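Local coordinates for inactive glucansucrase (Lactobacillus reuteri, PDB 5JBD), which is an inactive member of glycosyl hydrolase family 70, a TIM-barrel family, and carries a bound calcium ion, at residues 536-542 and 612-618; 549-555 and 596-602; 567-571 and 583-587. All coordinates share one frame; numbering follows the deposited sequence.

From the N terminus, residues 536-542 come first and open contact 1. Residues 549-555 then open contact 2, and residues 567-571 open contact 3. The second partners return in reverse order. Residues 583-587 close the short loop of contact 3, residues 596-602 close contact 2, and residues 612-618 close contact 1. The three loops are therefore nested and none crosses another. Strands 537-542, 612-618 and 564-571 are consecutive neighbours in one antiparallel sheet. The strand pair of contact 2 packs against that sheet. Contact 3 ties its strand to the loop before strand 588-590. The centres lie about 10 to 12 Å apart, within one compact beta region.

Contact 1. Residues 536-542 and 612-618; sequences GMAVLVG and YLGVWVP
M537 reaches across to V615 and V617 on the neighbouring strand. Its CG stands anti to the backbone N (chi1 178°) and the chain bends at its end. SD then meets V615 CG1 at 3.9 Å, while CE lies beside V617 CG1 at 3.7 Å. On the same face as V615, V541 and L613 run side by side, with V541 CG2 4.0 Å from L613 CD1. On the other face, L540 CB meets the edge of the Y612 ring, in its plane, 4.0 Å from CE2. G614, with no side chain, sits opposite L540 and leaves room beside it for the hydroxyl end of Y612.

Six backbone hydrogen bonds fix this register. The bond from L540 N to G614 O is 2.7 Å long and nearly straight (176°). At the far end, Y612 N reaches G542 O from above the carbonyl plane. Further out, A451 of helix 446-455 packs on V539 and L613, while V599 and L597 of strand 596-605 meet L540 and W616. T571 OG1 is hydrogen-bonded to L613 O. The strands form a regular antiparallel pair inside a sheet, consistent with the all-beta domain C of family 70 proteins.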
loop_
_atom_site.group_PDB
_atom_site.type_symbol
_atom_site.label_atom_id
_atom_site.label_comp_id
_atom_site.label_asym_id
_atom_site.label_seq_id
_atom_site.Cartn_x
_atom_site.Cartn_y
_atom_site.Cartn_z
ATOM N N GLY A 536 -2.638 4.068 -37.586
ATOM C CA GLY A 536 -1.463 3.212 -37.444
ATOM C C GLY A 536 -0.233 4.014 -37.020
ATOM O O GLY A 536 -0.248 5.242 -36.982
ATOM N N MET A 537 0.838 3.300 -36.697
ATOM C CA MET A 537 2.053 3.904 -36.119
ATOM C C MET A 537 3.222 2.924 -36.254
ATOM O O MET A 537 3.031 1.709 -36.234
ATOM C CB MET A 537 1.811 4.269 -34.630
ATOM C CG MET A 537 3.004 4.869 -33.870
ATOM S SD MET A 537 2.712 5.154 -32.099
ATOM C CE MET A 537 1.840 6.714 -32.153
ATOM N N ALA A 538 4.427 3.474 -36.403
ATOM C CA ALA A 538 5.669 2.709 -36.276
ATOM C C ALA A 538 6.485 3.295 -35.136
ATOM O O ALA A 538 6.740 4.497 -35.099
ATOM C CB ALA A 538 6.461 2.756 -37.571
ATOM N N VAL A 539 6.880 2.431 -34.205
ATOM C CA VAL A 539 7.763 2.778 -33.104
ATOM C C VAL A 539 9.081 1.992 -33.257
ATOM O O VAL A 539 9.075 0.763 -33.284
ATOM C CB VAL A 539 7.092 2.441 -31.762
ATOM C CG1 VAL A 539 8.058 2.628 -30.594
ATOM C CG2 VAL A 539 5.848 3.296 -31.580
ATOM N N LEU A 540 10.191 2.714 -33.349
ATOM C CA LEU A 540 11.531 2.129 -33.503
ATOM C C LEU A 540 12.290 2.323 -32.208
ATOM O O LEU A 540 12.499 3.457 -31.788
ATOM C CB LEU A 540 12.288 2.795 -34.655
ATOM C CG LEU A 540 12.111 2.188 -36.040
ATOM C CD1 LEU A 540 10.647 2.028 -36.407
ATOM C CD2 LEU A 540 12.843 3.017 -37.087
ATOM N N VAL A 541 12.721 1.224 -31.592
ATOM C CA VAL A 541 13.438 1.271 -30.344
ATOM C C VAL A 541 14.672 0.378 -30.377
ATOM O O VAL A 541 14.566 -0.816 -30.674
ATOM C CB VAL A 541 12.523 0.830 -29.190
ATOM C CG1 VAL A 541 13.305 0.747 -27.883
ATOM C CG2 VAL A 541 11.355 1.793 -29.070
ATOM N N GLY A 542 15.833 0.968 -30.053
ATOM C CA GLY A 542 17.104 0.241 -29.893
ATOM C C GLY A 542 17.711 0.481 -28.524
ATOM O O GLY A 542 17.484 1.539 -27.935
ATOM N N TYR A 612 18.307 4.000 -29.411
ATOM C CA TYR A 612 17.585 4.795 -30.410
ATOM C C TYR A 612 16.102 4.842 -30.113
ATOM O O TYR A 612 15.537 3.856 -29.620
ATOM C CB TYR A 612 17.799 4.222 -31.813
ATOM C CG TYR A 612 17.127 5.044 -32.919
ATOM C CD1 TYR A 612 17.679 6.251 -33.358
ATOM C CD2 TYR A 612 15.914 4.629 -33.494
ATOM C CE1 TYR A 612 17.058 7.014 -34.342
ATOM C CE2 TYR A 612 15.288 5.382 -34.478
ATOM C CZ TYR A 612 15.866 6.568 -34.907
ATOM O OH TYR A 612 15.244 7.311 -35.894
ATOM N N LEU A 613 15.468 5.972 -30.457
ATOM C CA LEU A 613 14.005 6.107 -30.447
ATOM C C LEU A 613 13.540 6.848 -31.692
ATOM O O LEU A 613 14.050 7.934 -32.004
ATOM C CB LEU A 613 13.504 6.846 -29.183
ATOM C CG LEU A 613 11.978 7.083 -29.100
ATOM C CD1 LEU A 613 11.190 5.767 -29.168
ATOM C CD2 LEU A 613 11.616 7.870 -27.849
ATOM N N GLY A 614 12.571 6.264 -32.399
ATOM C CA GLY A 614 11.897 6.943 -33.505
ATOM C C GLY A 614 10.419 6.587 -33.543
ATOM O O GLY A 614 10.065 5.439 -33.300
ATOM N N VAL A 615 9.562 7.552 -33.872
ATOM C CA VAL A 615 8.127 7.299 -34.012
ATOM C C VAL A 615 7.552 7.987 -35.254
ATOM O O VAL A 615 7.779 9.206 -35.458
ATOM C CB VAL A 615 7.359 7.753 -32.752
ATOM C CG1 VAL A 615 5.880 7.360 -32.863
ATOM C CG2 VAL A 615 7.994 7.150 -31.511
ATOM N N TRP A 616 6.806 7.221 -36.056
ATOM C CA TRP A 616 6.207 7.701 -37.318
ATOM C C TRP A 616 4.700 7.519 -37.307
ATOM O O TRP A 616 4.215 6.450 -36.919
ATOM C CB TRP A 616 6.785 6.937 -38.523
ATOM C CG TRP A 616 8.262 7.169 -38.661
ATOM C CD1 TRP A 616 9.259 6.447 -38.096
ATOM C CD2 TRP A 616 8.888 8.248 -39.353
ATOM N NE1 TRP A 616 10.481 6.992 -38.410
ATOM C CE2 TRP A 616 10.280 8.102 -39.184
ATOM C CE3 TRP A 616 8.403 9.332 -40.108
ATOM C CZ2 TRP A 616 11.203 8.996 -39.739
ATOM C CZ3 TRP A 616 9.326 10.224 -40.667
ATOM C CH2 TRP A 616 10.709 10.051 -40.469
ATOM N N VAL A 617 3.971 8.546 -37.750
ATOM C CA VAL A 617 2.507 8.480 -37.894
ATOM C C VAL A 617 2.048 9.068 -39.227
ATOM O O VAL A 617 2.726 9.930 -39.780
ATOM C CB VAL A 617 1.760 9.204 -36.737
ATOM C CG1 VAL A 617 2.049 8.517 -35.413
ATOM C CG2 VAL A 617 2.107 10.686 -36.664
ATOM N N PRO A 618 0.890 8.625 -39.734
ATOM C CA PRO A 618 0.386 9.226 -40.972
ATOM C C PRO A 618 0.201 10.752 -40.917
ATOM O O PRO A 618 -0.188 11.298 -39.889
ATOM C CB PRO A 618 -0.972 8.534 -41.173
ATOM C CG PRO A 618 -0.826 7.215 -40.470
ATOM C CD PRO A 618 0.044 7.499 -39.286
#

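Contact 2. Residues 549-555 and 596-602; sequences QQSVAIN and ILKVTVK
The amide of Q549 is sandwiched between T600 and K602. K602 CD lies over one face, 3.8 Å from Q549 NE2, and T600 CG2 lies over the opposite face. The same NE2 is hydrogen-bonded to E584 OE2. At the other end of the pair, I596 CD1 sits over one face of the N555 amide, 3.8 Å from OD1. That oxygen also accepts from G557 N, which helps to fix the group.

Between these ends, K598 bends at chi2 and chi3, and its NZ donates to S551 OG on the partner strand at 3.0 Å. Water 1 joins S551 OG to T600 OG1, 2.9 Å from the threonine oxygen. A553 CB fits against I596 CG2 at 3.7 Å.

The other face is mostly apolar, with Q550 at its end. V552 CG1 meets V601 CG2 at 4.0 Å, the two side chains crossing at about a right angle. I554 rests on A538 and L540 of the neighbouring sheet. Six backbone bonds join the strands, and I554 N to L597 O is nearly straight (175°). The pair is amphipathic: its valine, isoleucine and leucine face is buried against the next sheet, and the S551, K598 and T600 face is more exposed.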
loop_
_atom_site.group_PDB
_atom_site.type_symbol
_atom_site.label_atom_id
_atom_site.label_comp_id
_atom_site.label_asym_id
_atom_site.label_seq_id
_atom_site.Cartn_x
_atom_site.Cartn_y
_atom_site.Cartn_z
ATOM N N GLN A 549 25.515 3.221 -37.581
ATOM C CA GLN A 549 24.518 3.849 -38.442
ATOM C C GLN A 549 24.184 2.925 -39.604
ATOM O O GLN A 549 25.083 2.288 -40.175
ATOM C CB GLN A 549 24.979 5.221 -38.949
ATOM C CG GLN A 549 23.969 5.927 -39.849
ATOM C CD GLN A 549 24.338 7.383 -40.090
ATOM O OE1 GLN A 549 25.293 7.685 -40.805
ATOM N NE2 GLN A 549 23.566 8.290 -39.514
ATOM N N GLN A 550 22.896 2.878 -39.947
ATOM C CA GLN A 550 22.381 2.005 -41.001
ATOM C C GLN A 550 20.988 2.409 -41.443
ATOM O O GLN A 550 20.290 3.144 -40.738
ATOM C CB GLN A 550 22.330 0.554 -40.512
ATOM C CG GLN A 550 21.273 0.276 -39.430
ATOM C CD GLN A 550 21.578 -0.986 -38.654
ATOM O OE1 GLN A 550 21.083 -2.057 -38.989
ATOM N NE2 GLN A 550 22.446 -0.877 -37.648
ATOM N N SER A 551 20.584 1.881 -42.590
ATOM C CA SER A 551 19.223 2.010 -43.090
ATOM C C SER A 551 18.410 0.772 -42.669
ATOM O O SER A 551 18.969 -0.314 -42.573
ATOM C CB SER A 551 19.249 2.132 -44.604
ATOM O OG SER A 551 17.951 2.349 -45.117
ATOM N N VAL A 552 17.118 0.963 -42.386
ATOM C CA VAL A 552 16.209 -0.133 -42.039
ATOM C C VAL A 552 14.903 0.008 -42.808
ATOM O O VAL A 552 14.509 1.118 -43.155
ATOM C CB VAL A 552 15.906 -0.189 -40.527
ATOM C CG1 VAL A 552 17.180 -0.503 -39.751
ATOM C CG2 VAL A 552 15.298 1.116 -40.023
ATOM N N ALA A 553 14.225 -1.122 -43.028
ATOM C CA ALA A 553 12.980 -1.167 -43.787
ATOM C C ALA A 553 11.842 -1.594 -42.851
ATOM O O ALA A 553 11.873 -2.705 -42.328
ATOM C CB ALA A 553 13.112 -2.153 -44.939
ATOM N N ILE A 554 10.870 -0.702 -42.644
ATOM C CA ILE A 554 9.723 -0.947 -41.750
ATOM C C ILE A 554 8.489 -1.297 -42.576
ATOM O O ILE A 554 8.127 -0.558 -43.477
ATOM C CB ILE A 554 9.363 0.309 -40.908
ATOM C CG1 ILE A 554 10.611 0.952 -40.301
ATOM C CG2 ILE A 554 8.329 -0.036 -39.830
ATOM C CD1 ILE A 554 11.500 -0.002 -39.536
ATOM N N ASN A 555 7.833 -2.405 -42.262
ATOM C CA ASN A 555 6.609 -2.768 -42.957
ATOM C C ASN A 555 5.387 -2.118 -42.302
ATOM O O ASN A 555 4.889 -2.605 -41.280
ATOM C CB ASN A 555 6.422 -4.282 -43.011
ATOM C CG ASN A 555 5.207 -4.678 -43.830
ATOM O OD1 ASN A 555 4.641 -3.848 -44.552
ATOM N ND2 ASN A 555 4.823 -5.949 -43.766
ATOM N N ILE A 596 6.406 -0.171 -47.507
ATOM C CA ILE A 596 7.678 -0.207 -46.774
ATOM C C ILE A 596 8.197 1.207 -46.552
ATOM O O ILE A 596 8.279 1.984 -47.496
ATOM C CB ILE A 596 8.759 -1.024 -47.525
ATOM C CG1 ILE A 596 8.260 -2.441 -47.809
ATOM C CG2 ILE A 596 10.058 -1.061 -46.728
ATOM C CD1 ILE A 596 7.794 -3.214 -46.584
ATOM N N LEU A 597 8.552 1.527 -45.308
ATOM C CA LEU A 597 9.169 2.806 -44.964
ATOM C C LEU A 597 10.670 2.629 -44.687
ATOM O O LEU A 597 11.057 1.819 -43.848
ATOM C CB LEU A 597 8.477 3.416 -43.736
ATOM C CG LEU A 597 8.780 4.892 -43.481
ATOM C CD1 LEU A 597 8.119 5.757 -44.542
ATOM C CD2 LEU A 597 8.332 5.309 -42.088
ATOM N N LYS A 598 11.492 3.420 -45.374
ATOM C CA LYS A 598 12.957 3.362 -45.282
ATOM C C LYS A 598 13.449 4.432 -44.324
ATOM O O LYS A 598 13.214 5.609 -44.556
ATOM C CB LYS A 598 13.589 3.634 -46.683
ATOM C CG LYS A 598 13.904 2.386 -47.522
ATOM C CD LYS A 598 15.340 1.911 -47.265
ATOM C CE LYS A 598 15.413 0.427 -46.970
ATOM N NZ LYS A 598 16.753 0.017 -46.482
ATOM N N VAL A 599 14.166 4.038 -43.280
ATOM C CA VAL A 599 14.546 4.967 -42.219
ATOM C C VAL A 599 16.032 4.800 -41.905
ATOM O O VAL A 599 16.550 3.679 -41.932
ATOM C CB VAL A 599 13.700 4.703 -40.928
ATOM C CG1 VAL A 599 14.064 5.684 -39.824
ATOM C CG2 VAL A 599 12.202 4.797 -41.225
ATOM N N THR A 600 16.695 5.907 -41.574
ATOM C CA THR A 600 18.080 5.888 -41.096
ATOM C C THR A 600 18.177 6.003 -39.577
ATOM O O THR A 600 17.566 6.891 -38.978
ATOM C CB THR A 600 18.902 7.030 -41.735
ATOM O OG1 THR A 600 18.791 6.944 -43.147
ATOM C CG2 THR A 600 20.374 6.946 -41.348
ATOM N N VAL A 601 18.980 5.124 -38.968
ATOM C CA VAL A 601 19.092 5.010 -37.515
ATOM C C VAL A 601 20.535 4.808 -37.086
ATOM O O VAL A 601 21.353 4.347 -37.874
ATOM C CB VAL A 601 18.244 3.825 -36.987
ATOM C CG1 VAL A 601 16.766 4.016 -37.348
ATOM C CG2 VAL A 601 18.745 2.482 -37.511
ATOM N N LYS A 602 20.819 5.113 -35.824
ATOM C CA LYS A 602 22.111 4.822 -35.187
ATOM C C LYS A 602 21.986 4.886 -33.674
ATOM O O LYS A 602 20.970 5.351 -33.151
ATOM C CB LYS A 602 23.177 5.811 -35.645
ATOM C CG LYS A 602 23.014 7.221 -35.091
ATOM C CD LYS A 602 24.000 8.196 -35.733
ATOM C CE LYS A 602 25.265 8.341 -34.906
ATOM N NZ LYS A 602 25.029 9.015 -33.590
HETATM O O HOH W 1 17.206 5.269 -44.950
#

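Contact 3. Residues 567-571 and 583-587; sequences NLIDT and SENPA
D570 extends from its strand to S583 and N585 in the facing loop. Its CB lies 3.7 Å from S583 CB. CG stays over the same serine, 3.5 Å from S583 CB. With CG roughly anti to the backbone N (chi1 -152°), the carboxylate is carried into the loop.

OD2 takes two amide donors. N585 ND2 donates to it on the syn side at 3.1 Å. N567 ND2 donates on the anti side, also at 3.1 Å from D570 OD2. Both donors come from the same face of the carboxylate. The plane of the N585 amide is only 19° from that of the carboxylate, so the two groups are close to coplanar and meet edge to edge through the N-H. S583 OG is 3.1 Å from D570 OD2, and its proton may go to another acceptor.

OD1 turns the other way. It accepts from T571 N at 2.9 Å, from inside its own strand, and has a weak bond from Y612 OH. Water 2 lies near it and accepts from E584 N.

The neighbouring donors are themselves held. N567 ND2 also donates to P586 O at 3.2 Å, approaching from above the carbonyl plane. N567 N is hydrogen-bonded to A587 O. N585 ND2 has a second acceptor in T600 O, which joins the loop to strand 596-605. The two amide N-H groups on OD2 and T571 N on OD1 would be expected to help stabilise the carboxylate charge. Between N567 and D570, L568 and I569 both face V615. That is a classic beta bulge, set in the strand beside 612-618.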
loop_
_atom_site.group_PDB
_atom_site.type_symbol
_atom_site.label_atom_id
_atom_site.label_comp_id
_atom_site.label_asym_id
_atom_site.label_seq_id
_atom_site.Cartn_x
_atom_site.Cartn_y
_atom_site.Cartn_z
ATOM N N ASN A 567 7.437 12.543 -39.078
ATOM C CA ASN A 567 8.457 12.221 -38.092
ATOM C C ASN A 567 8.025 12.799 -36.743
ATOM O O ASN A 567 8.392 13.925 -36.379
ATOM C CB ASN A 567 9.796 12.828 -38.547
ATOM C CG ASN A 567 10.980 12.331 -37.746
ATOM O OD1 ASN A 567 10.832 11.704 -36.712
ATOM N ND2 ASN A 567 12.189 12.624 -38.242
ATOM N N LEU A 568 7.249 12.023 -35.996
ATOM C CA LEU A 568 6.707 12.489 -34.714
ATOM C C LEU A 568 7.788 12.712 -33.662
ATOM O O LEU A 568 7.807 13.751 -32.993
ATOM C CB LEU A 568 5.688 11.497 -34.164
ATOM C CG LEU A 568 4.876 11.987 -32.951
ATOM C CD1 LEU A 568 3.740 12.880 -33.414
ATOM C CD2 LEU A 568 4.325 10.807 -32.177
ATOM N N ILE A 569 8.643 11.713 -33.477
ATOM C CA ILE A 569 9.790 11.805 -32.573
ATOM C C ILE A 569 10.992 11.168 -33.261
ATOM O O ILE A 569 10.872 10.083 -33.812
ATOM C CB ILE A 569 9.556 11.060 -31.238
ATOM C CG1 ILE A 569 8.311 11.602 -30.519
ATOM C CG2 ILE A 569 10.793 11.166 -30.337
ATOM C CD1 ILE A 569 7.951 10.852 -29.253
ATOM N N ASP A 570 12.145 11.831 -33.185
ATOM C CA ASP A 570 13.418 11.282 -33.660
ATOM C C ASP A 570 14.495 11.628 -32.626
ATOM O O ASP A 570 14.311 12.535 -31.806
ATOM C CB ASP A 570 13.764 11.847 -35.048
ATOM C CG ASP A 570 14.637 10.898 -35.904
ATOM O OD1 ASP A 570 15.252 9.948 -35.371
ATOM O OD2 ASP A 570 14.726 11.134 -37.130
ATOM N N THR A 571 15.604 10.893 -32.657
ATOM C CA THR A 571 16.692 11.076 -31.692
ATOM C C THR A 571 17.782 11.993 -32.277
ATOM O O THR A 571 18.112 11.885 -33.461
ATOM C CB THR A 571 17.277 9.710 -31.265
ATOM O OG1 THR A 571 16.218 8.868 -30.778
ATOM C CG2 THR A 571 18.308 9.860 -30.184
ATOM N N SER A 583 18.189 15.598 -36.750
ATOM C CA SER A 583 18.087 14.142 -36.680
ATOM C C SER A 583 18.498 13.516 -38.021
ATOM O O SER A 583 18.744 14.223 -39.005
ATOM C CB SER A 583 16.661 13.724 -36.305
ATOM O OG SER A 583 15.746 14.091 -37.327
ATOM N N GLU A 584 18.564 12.191 -38.051
ATOM C CA GLU A 584 18.979 11.457 -39.258
ATOM C C GLU A 584 17.934 11.462 -40.364
ATOM O O GLU A 584 18.266 11.220 -41.512
ATOM C CB GLU A 584 19.320 10.013 -38.915
ATOM C CG GLU A 584 20.491 9.858 -37.961
ATOM C CD GLU A 584 20.547 8.466 -37.355
ATOM O OE1 GLU A 584 19.733 8.147 -36.452
ATOM O OE2 GLU A 584 21.411 7.686 -37.791
ATOM N N ASN A 585 16.673 11.722 -40.021
ATOM C CA ASN A 585 15.564 11.678 -40.980
ATOM C C ASN A 585 14.865 13.038 -41.068
ATOM O O ASN A 585 14.835 13.781 -40.084
ATOM C CB ASN A 585 14.559 10.613 -40.546
ATOM C CG ASN A 585 15.210 9.253 -40.349
ATOM O OD1 ASN A 585 15.444 8.522 -41.313
ATOM N ND2 ASN A 585 15.505 8.909 -39.097
ATOM N N PRO A 586 14.277 13.356 -42.237
ATOM C CA PRO A 586 13.561 14.625 -42.415
ATOM C C PRO A 586 12.135 14.582 -41.815
ATOM O O PRO A 586 11.733 13.561 -41.234
ATOM C CB PRO A 586 13.528 14.774 -43.938
ATOM C CG PRO A 586 13.390 13.364 -44.411
ATOM C CD PRO A 586 14.188 12.521 -43.450
ATOM N N ALA A 587 11.389 15.681 -41.962
ATOM C CA ALA A 587 10.062 15.828 -41.337
ATOM C C ALA A 587 9.013 14.850 -41.873
ATOM O O ALA A 587 8.096 14.454 -41.144
ATOM C CB ALA A 587 9.561 17.260 -41.504
HETATM O O HOH W 2 17.968 10.316 -35.791
#